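Local coordinates for probable tagatose 6-phosphate kinase (Sinorhizobium meliloti, PDB 3TXV), which probably acts in carbohydrate metabolism, perhaps as a tagatose-6-phosphate kinase, and belongs to the GatZ/KbaZ-like family of tagatose-bisphosphate aldolase subunits, at residues S28-V33 and L292-L296. Residues are numbered along the deposited sequence; the frame is centred on the assembly and turned at random.
Sequences SAHPLV and LTFAL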
loop_
_atom_site.group_PDB
_atom_site.type_symbol
_atom_site.label_atom_id
_atom_site.label_comp_id
_atom_site.label_asym_id
_atom_site.label_seq_id
_atom_site.Cartn_x
_atom_site.Cartn_y
_atom_site.Cartn_z
ATOM N N SER A 28 -1.017 -2.244 2.670
ATOM C CA SER A 28 -0.149 -3.248 3.195
ATOM C C SER A 28 -0.988 -4.503 3.400
ATOM O O SER A 28 -2.209 -4.448 3.549
ATOM C CB SER A 28 0.542 -2.768 4.473
ATOM O OG SER A 28 1.943 -3.025 4.394
ATOM N N ALA A 29 -0.311 -5.633 3.350
ATOM C CA ALA A 29 -0.928 -6.916 3.515
ATOM C C ALA A 29 -0.755 -7.344 4.944
ATOM O O ALA A 29 -1.373 -8.321 5.365
ATOM C CB ALA A 29 -0.254 -7.919 2.611
ATOM N N HIS A 30 0.091 -6.627 5.688
ATOM C CA HIS A 30 0.565 -7.114 6.984
ATOM C C HIS A 30 -0.495 -6.964 8.064
ATOM O O HIS A 30 -0.946 -5.853 8.311
ATOM C CB HIS A 30 1.876 -6.422 7.411
ATOM C CG HIS A 30 2.624 -7.178 8.465
ATOM N ND1 HIS A 30 2.192 -7.255 9.771
ATOM C CD2 HIS A 30 3.739 -7.941 8.392
ATOM C CE1 HIS A 30 3.021 -8.018 10.464
ATOM N NE2 HIS A 30 3.965 -8.451 9.651
ATOM N N PRO A 31 -0.889 -8.084 8.709
ATOM C CA PRO A 31 -1.867 -8.128 9.821
ATOM C C PRO A 31 -1.674 -7.028 10.871
ATOM O O PRO A 31 -2.656 -6.387 11.268
ATOM C CB PRO A 31 -1.625 -9.495 10.463
ATOM C CG PRO A 31 -0.567 -10.190 9.630
ATOM C CD PRO A 31 -0.455 -9.437 8.328
ATOM N N LEU A 32 -0.433 -6.799 11.326
ATOM C CA LEU A 32 -0.207 -5.760 12.312
ATOM C C LEU A 32 -0.357 -4.362 11.758
ATOM O O LEU A 32 -0.797 -3.475 12.479
ATOM C CB LEU A 32 1.136 -5.899 12.981
ATOM C CG LEU A 32 1.225 -7.066 13.947
ATOM C CD1 LEU A 32 2.701 -7.436 14.154
ATOM C CD2 LEU A 32 0.542 -6.743 15.280
ATOM N N VAL A 33 0.002 -4.138 10.496
ATOM C CA VAL A 33 -0.260 -2.827 9.901
ATOM C C VAL A 33 -1.786 -2.613 9.774
ATOM O O VAL A 33 -2.297 -1.546 10.078
ATOM C CB VAL A 33 0.457 -2.598 8.528
ATOM C CG1 VAL A 33 0.042 -1.241 7.901
ATOM C CG2 VAL A 33 1.948 -2.665 8.678
ATOM N N LEU A 292 5.001 1.736 5.860
ATOM C CA LEU A 292 4.299 1.314 7.029
ATOM C C LEU A 292 4.910 0.065 7.522
ATOM O O LEU A 292 4.952 -0.169 8.675
ATOM C CB LEU A 292 2.860 1.033 6.681
ATOM C CG LEU A 292 2.036 2.252 6.410
ATOM C CD1 LEU A 292 0.801 1.889 5.791
ATOM C CD2 LEU A 292 1.776 2.883 7.656
ATOM N N THR A 293 5.367 -0.760 6.616
ATOM C CA THR A 293 6.077 -1.995 6.963
ATOM C C THR A 293 7.565 -1.742 7.163
ATOM O O THR A 293 8.265 -2.515 7.833
ATOM C CB THR A 293 5.946 -3.021 5.868
ATOM O OG1 THR A 293 6.112 -2.368 4.587
ATOM C CG2 THR A 293 4.596 -3.727 5.954
ATOM N N PHE A 294 8.059 -0.672 6.550
ATOM C CA PHE A 294 9.388 -0.214 6.853
ATOM C C PHE A 294 9.491 0.053 8.381
ATOM O O PHE A 294 10.341 -0.528 9.043
ATOM C CB PHE A 294 9.719 1.019 6.005
ATOM C CG PHE A 294 11.051 1.623 6.305
ATOM C CD1 PHE A 294 11.205 2.487 7.386
ATOM C CD2 PHE A 294 12.158 1.306 5.524
ATOM C CE1 PHE A 294 12.469 3.045 7.693
ATOM C CE2 PHE A 294 13.394 1.850 5.795
ATOM C CZ PHE A 294 13.563 2.734 6.879
ATOM N N ALA A 295 8.616 0.891 8.937
ATOM C CA ALA A 295 8.603 1.152 10.381
ATOM C C ALA A 295 8.395 -0.130 11.243
ATOM O O ALA A 295 9.082 -0.339 12.284
ATOM C CB ALA A 295 7.570 2.167 10.694
ATOM N N LEU A 296 7.464 -0.997 10.803
ATOM C CA LEU A 296 7.214 -2.247 11.485
ATOM C C LEU A 296 8.521 -3.002 11.616
ATOM O O LEU A 296 8.919 -3.343 12.734
ATOM C CB LEU A 296 6.178 -3.064 10.748
ATOM C CG LEU A 296 5.877 -4.491 11.251
ATOM C CD1 LEU A 296 5.894 -4.614 12.796
ATOM C CD2 LEU A 296 4.541 -4.954 10.696
#
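The imidazole of H30 carries L296 on one face. Methyl CD2 of L296 sits over the ring centre, 3.4 Å from the centroid and 13° off the ring normal, a CH-pi contact. CA of L32 lies at the ring edge. H30 is the N-cap of helix 31-43: its ND1 accepts the backbone N-H of L32, from L32 N to H30 ND1 3.1 Å, with the donor close to the ring plane. This bond, with the L296 methyl on the face, would limit the turn of the ring. CG of H30 is anti to its backbone N (chi1 -161°), which turns the ring toward helix 290-310, with ND1 still within reach of L32 N. An alanine here would remove the ring and its capping nitrogen, and would probably leave L32 N without this acceptor and CD2 of L296 without its aromatic surface. The chain forms an eight-stranded parallel beta/alpha barrel, closed by strand 23-26 beside strand 283-288. Helices 31-43 and 290-310 follow these two strands, so the contact joins them where the barrel closes. Here V33 packs on helix 290-310: its CG1 lies 3.8 Å from CB of L292, and its CG2 is 4.0 Å from CD2 of L296. V33 and L292 both also touch I26. CG2 of T293 faces CG2 of V33 and the hydroxyl of S28, while T293 OG1 is hydrogen-bonded to D355.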